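Local structure of putative type VI secretion protein (Escherichia coli, 6SJL) at the interface of chains A and B and the interface of chains A and C. The protein forms the trimeric VgrG spike at the tip of the type VI secretion system and carries the bound Tle1 effector. Residues are numbered along the deposited sequence; one frame, centred on the assembly and turned at random. Chains: chain A/B, Putative type VI secretion protein; chain C, Putative type VI secretion protein.

Contact 1: the interface of chains A and B. Residues chain A 527, 529, 543-544; chain B 525, 546, 548, 551-552.
A:Ala544 packs against B:Leu546 and B:Ile552 where two chains of the VgrG spike meet. VgrG spikes are trimers whose strands intertwine in a beta-prism related to phage tail spikes. The methyl CB of A:Ala544 lies 3.7 Å from CG of B:Leu546. On another side the same methyl meets CG1 of B:Ile552 at 3.8 Å. The backbone joins in through parallel beta bridges that pair A:Gly543 with B:Trp551 and A:Ala544 with B:Ile552. The amide N of A:Ala544 donates to the carbonyl O of B:Trp551 at 3.0 Å. This bond lies in the carbonyl plane, with a C=O to donor angle of 158°.

The leucines of strand 525-529 of chain A extend the apolar contact. A:Leu529 crosses B:Leu546 at an angle, and its CD2 reaches CD1 of that residue at 3.9 Å. CD1 of A:Leu527 touches the same methyl at 4.0 Å. B:Leu546 holds CG anti to its backbone N (chi1 -164°), which directs its branch at all three chain A residues. A:Leu529 and B:Thr525 lie alongside and head opposite ways, CB of the leucine 3.8 Å from CG2 of the threonine.

Within chain B, OG1 of B:Thr525 is hydrogen-bonded to OG1 of B:Thr548 at 2.9 Å. B:Thr548 itself flanks A:Gly543. The bond ties the two hydroxyls together. It probably helps keep the CG2 methyl of B:Thr525 turned towards chain A.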
# COMPACT_ATOMS: atom_id res chain seq x y z
N LEU A 527 -37.63 -10.96 19.46
CA LEU A 527 -36.45 -11.17 20.28
C LEU A 527 -36.61 -12.56 20.87
O LEU A 527 -37.52 -12.80 21.66
CB LEU A 527 -36.31 -10.12 21.37
CG LEU A 527 -35.24 -10.43 22.41
CD1 LEU A 527 -33.87 -10.14 21.88
CD2 LEU A 527 -35.47 -9.68 23.68
N LEU A 529 -34.79 -15.39 23.10
CA LEU A 529 -33.74 -15.66 24.07
C LEU A 529 -33.78 -17.13 24.45
O LEU A 529 -34.83 -17.66 24.79
CB LEU A 529 -33.91 -14.81 25.32
CG LEU A 529 -33.98 -13.31 25.22
CD1 LEU A 529 -34.20 -12.78 26.57
CD2 LEU A 529 -32.71 -12.77 24.66
N GLY A 543 -29.21 -19.09 22.10
CA GLY A 543 -28.73 -17.76 22.37
C GLY A 543 -29.78 -16.72 22.10
O GLY A 543 -30.97 -16.99 22.16
N ALA A 544 -29.35 -15.51 21.78
CA ALA A 544 -30.23 -14.38 21.60
C ALA A 544 -30.37 -14.08 20.12
O ALA A 544 -29.37 -14.06 19.40
CB ALA A 544 -29.69 -13.17 22.34
N THR B 525 -29.21 -16.23 29.17
CA THR B 525 -29.56 -15.42 28.01
C THR B 525 -30.52 -14.33 28.46
O THR B 525 -31.68 -14.60 28.74
CB THR B 525 -30.16 -16.27 26.91
OG1 THR B 525 -29.35 -17.42 26.72
CG2 THR B 525 -30.19 -15.50 25.63
N LEU B 546 -27.74 -7.13 25.61
CA LEU B 546 -28.15 -8.42 25.08
C LEU B 546 -27.00 -9.38 25.32
O LEU B 546 -25.88 -9.13 24.90
CB LEU B 546 -28.48 -8.34 23.61
CG LEU B 546 -29.27 -9.55 23.14
CD1 LEU B 546 -30.52 -9.66 23.94
CD2 LEU B 546 -29.56 -9.43 21.69
N THR B 548 -25.58 -13.49 26.23
CA THR B 548 -25.75 -14.94 26.24
C THR B 548 -24.38 -15.59 26.25
O THR B 548 -23.37 -14.94 26.00
CB THR B 548 -26.57 -15.44 25.05
OG1 THR B 548 -26.87 -16.82 25.22
CG2 THR B 548 -25.83 -15.29 23.79
N TRP B 551 -24.68 -18.11 20.85
CA TRP B 551 -24.60 -17.12 19.80
C TRP B 551 -25.61 -16.01 19.97
O TRP B 551 -26.69 -16.20 20.50
CB TRP B 551 -24.83 -17.77 18.45
CG TRP B 551 -23.90 -18.83 18.17
CD1 TRP B 551 -22.72 -18.71 17.54
CD2 TRP B 551 -24.04 -20.19 18.51
NE1 TRP B 551 -22.11 -19.92 17.45
CE2 TRP B 551 -22.91 -20.85 18.05
CE3 TRP B 551 -25.03 -20.93 19.16
CZ2 TRP B 551 -22.72 -22.20 18.21
CZ3 TRP B 551 -24.84 -22.26 19.33
CH2 TRP B 551 -23.70 -22.89 18.85
N ILE B 552 -25.26 -14.84 19.47
CA ILE B 552 -26.20 -13.76 19.28
C ILE B 552 -26.35 -13.53 17.80
O ILE B 552 -25.35 -13.43 17.08
CB ILE B 552 -25.78 -12.48 20.01
CG1 ILE B 552 -26.04 -12.62 21.50
CG2 ILE B 552 -26.55 -11.32 19.50
CD1 ILE B 552 -25.86 -11.41 22.25

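Contact 2: the interface of chains A and B. Residues chain A 658-661; chain B 666-669.
A parallel strand pair between subunits of the VgrG beta-prism forms this contact. Strand 659-663 of chain A runs beside strand 667-671 of chain B, with A:Thr659 bridging to B:Phe667, A:Asp660 to B:Thr668 and A:Ile661 to B:Val669. A:Thr659 N donates to B:Ser666 O at 3.0 Å. B:Thr668 N returns a bond to A:Thr659 O at 3.1 Å. A:Ile661 N then donates to B:Thr668 O at 2.9 Å, nearly straight, 170° at the hydrogen.

On one face of the pair, A:Asp660 and B:Thr668 run alongside each other in the same direction. OG1 of B:Thr668 donates to OD1 of A:Asp660 at 2.9 Å, and the carboxylate oxygen accepts on its anti lone pair, away from its partner oxygen. The chi1 of 70° sets OG1 of B:Thr668 between its own N and carbonyl carbon, where it meets that oxygen. ND2 of A:Asn658 adds a weak bond to the same OD1.

Apolar groups occupy the other face. CB of A:Thr659 meets the ring of B:Phe667 at its edge, in plane. CD1 of A:Ile661 touches CE1 of this ring at 3.8 Å. CB of A:Ile661 lies 3.9 Å from CG2 of B:Val669. The apolar side chains probably point into the prism core, and the site occupies the middle of its run of short strands.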
# COMPACT_ATOMS: atom_id res chain seq x y z
N ASN A 658 0.76 -10.73 8.89
CA ASN A 658 0.58 -9.96 7.67
C ASN A 658 -0.64 -9.05 7.66
O ASN A 658 -1.62 -9.29 8.35
CB ASN A 658 0.46 -10.90 6.48
CG ASN A 658 1.72 -11.61 6.18
OD1 ASN A 658 2.67 -11.53 6.93
ND2 ASN A 658 1.76 -12.28 5.06
N THR A 659 -0.58 -7.99 6.87
CA THR A 659 -1.77 -7.29 6.41
C THR A 659 -1.80 -7.52 4.91
O THR A 659 -0.97 -6.99 4.18
CB THR A 659 -1.74 -5.80 6.71
OG1 THR A 659 -1.76 -5.59 8.12
CG2 THR A 659 -2.96 -5.15 6.13
N ASP A 660 -2.73 -8.34 4.46
CA ASP A 660 -2.82 -8.72 3.07
C ASP A 660 -3.98 -7.97 2.45
O ASP A 660 -5.08 -7.98 2.99
CB ASP A 660 -3.03 -10.22 2.94
CG ASP A 660 -2.13 -11.01 3.83
OD1 ASP A 660 -0.91 -10.98 3.61
OD2 ASP A 660 -2.64 -11.64 4.79
N ILE A 661 -3.73 -7.32 1.33
CA ILE A 661 -4.79 -6.77 0.50
C ILE A 661 -4.82 -7.58 -0.78
O ILE A 661 -3.78 -7.87 -1.35
CB ILE A 661 -4.60 -5.28 0.24
CG1 ILE A 661 -4.81 -4.52 1.53
CG2 ILE A 661 -5.55 -4.82 -0.79
CD1 ILE A 661 -4.22 -3.19 1.53
N SER B 666 4.74 -9.26 7.25
CA SER B 666 4.73 -8.57 5.97
C SER B 666 3.44 -7.79 5.72
O SER B 666 2.41 -8.04 6.33
CB SER B 666 4.90 -9.59 4.86
OG SER B 666 6.19 -10.16 4.89
N PHE B 667 3.52 -6.84 4.80
CA PHE B 667 2.35 -6.19 4.23
C PHE B 667 2.37 -6.46 2.74
O PHE B 667 3.27 -6.01 2.04
CB PHE B 667 2.36 -4.69 4.48
CG PHE B 667 1.45 -3.92 3.57
CD1 PHE B 667 0.10 -3.94 3.75
CD2 PHE B 667 1.95 -3.18 2.53
CE1 PHE B 667 -0.72 -3.24 2.93
CE2 PHE B 667 1.13 -2.48 1.72
CZ PHE B 667 -0.21 -2.51 1.93
N THR B 668 1.39 -7.21 2.26
CA THR B 668 1.40 -7.66 0.89
C THR B 668 0.15 -7.18 0.19
O THR B 668 -0.91 -7.10 0.79
CB THR B 668 1.50 -9.18 0.82
OG1 THR B 668 0.27 -9.75 1.26
CG2 THR B 668 2.60 -9.67 1.71
N VAL B 669 0.29 -6.80 -1.07
CA VAL B 669 -0.83 -6.48 -1.93
C VAL B 669 -0.69 -7.33 -3.18
O VAL B 669 0.42 -7.46 -3.71
CB VAL B 669 -0.89 -4.99 -2.29
CG1 VAL B 669 -2.02 -4.73 -3.21
CG2 VAL B 669 -1.05 -4.18 -1.07

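Contact 3: the interface of chains A and C. Residues chain A 783, 791, 794, 830; chain C 7, 25.
C:Tyr7 of the Tle1 effector inserts its side chain among A:Leu783, A:Gln791, A:Thr794 and A:Glu830 in the C-terminal region of VgrG. The tight part centres on A:Leu783. Its CD2 methyl sits over the middle of the phenol ring, 4.1 Å above the plane. The other methyl, CD1, reaches CD2 of the ring at 3.6 Å. CB of A:Glu830 approaches CD2 of C:Tyr7 at the ring edge, in plane, at 3.8 Å.

A:Leu783 also packs on C:Val25. Its CG stands anti to its backbone N (chi1 -153°) and meets CG1 of the valine at 3.4 Å. The backbones of these two residues form a parallel beta bridge, so strand 783-784 of VgrG lines up with the start of strand 25-43 of Tle1.

The margins are looser. The hydroxyl OG1 of A:Thr794 lies in plane at the ring edge, 3.5 Å from CE2 of C:Tyr7. A:Gln791 bends at chi2 and meets the hydroxyl end of the ring, whereas the leucine covers its face. Its amide plane is turned 54° from the ring. OE1 comes to 3.2 Å from the phenol OH of C:Tyr7, an approach not counted as a bond. At the opposite margin the carboxylate of A:Glu830 faces the valine, OE2 to CG1 at 3.8 Å.

C:Tyr7 buries far more surface than any of its neighbours here. It probably acts as an anchor that helps load the Tle1 cargo onto the spike.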
# COMPACT_ATOMS: atom_id res chain seq x y z
N LEU A 783 58.67 -35.34 -19.94
CA LEU A 783 58.81 -36.71 -19.46
C LEU A 783 59.49 -37.50 -20.57
O LEU A 783 58.88 -37.78 -21.61
CB LEU A 783 57.45 -37.32 -19.12
CG LEU A 783 57.48 -38.43 -18.06
CD1 LEU A 783 56.08 -38.74 -17.56
CD2 LEU A 783 58.24 -39.70 -18.41
N GLN A 791 57.48 -39.49 -23.84
CA GLN A 791 56.37 -39.98 -23.03
C GLN A 791 55.11 -39.14 -23.15
O GLN A 791 54.79 -38.36 -22.24
CB GLN A 791 56.78 -40.10 -21.57
CG GLN A 791 57.73 -41.23 -21.37
CD GLN A 791 57.40 -42.39 -22.26
OE1 GLN A 791 56.30 -42.93 -22.22
NE2 GLN A 791 58.36 -42.79 -23.08
N THR A 794 50.73 -38.55 -20.77
CA THR A 794 50.58 -39.22 -19.49
C THR A 794 50.17 -38.22 -18.42
O THR A 794 50.66 -37.09 -18.40
CB THR A 794 51.87 -39.92 -19.08
OG1 THR A 794 51.78 -40.34 -17.71
CG2 THR A 794 53.06 -39.01 -19.26
N GLU A 830 53.53 -38.64 -11.68
CA GLU A 830 52.85 -39.17 -12.87
C GLU A 830 52.33 -40.58 -12.62
O GLU A 830 52.87 -41.32 -11.79
CB GLU A 830 53.79 -39.20 -14.08
CG GLU A 830 54.00 -37.89 -14.81
CD GLU A 830 55.39 -37.34 -14.60
OE1 GLU A 830 56.11 -37.86 -13.72
OE2 GLU A 830 55.78 -36.42 -15.34
N TYR C 7 55.97 -44.25 -13.59
CA TYR C 7 57.34 -43.79 -13.80
C TYR C 7 57.99 -43.52 -12.45
O TYR C 7 57.71 -42.51 -11.81
CB TYR C 7 57.37 -42.53 -14.65
CG TYR C 7 56.61 -42.67 -15.95
CD1 TYR C 7 57.09 -43.47 -16.97
CD2 TYR C 7 55.42 -42.00 -16.15
CE1 TYR C 7 56.40 -43.60 -18.15
CE2 TYR C 7 54.72 -42.13 -17.32
CZ TYR C 7 55.22 -42.93 -18.32
OH TYR C 7 54.53 -43.07 -19.50
N VAL C 25 61.93 -34.79 -17.17
CA VAL C 25 61.46 -35.93 -16.38
C VAL C 25 62.06 -37.18 -17.00
O VAL C 25 61.54 -37.70 -17.99
CB VAL C 25 59.93 -36.03 -16.30
CG1 VAL C 25 59.52 -37.28 -15.54
CG2 VAL C 25 59.33 -34.82 -15.62

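Contact 1 and contact 2 both join chains A and B. Their C-alpha centres are about 36 Å apart, and they share no residue or strand. Each uses parallel pairing between chains, so the subunits are bound together at separate levels of the spike. Contact 3 joins chain A to the effector. Its C-alpha centre lies about 68 Å from that of contact 2 and about 98 Å from that of contact 1. The spike thus separates trimer assembly from this point of cargo attachment. With three copies of each protein in the assembly, one VgrG trimer can carry three Tle1 molecules.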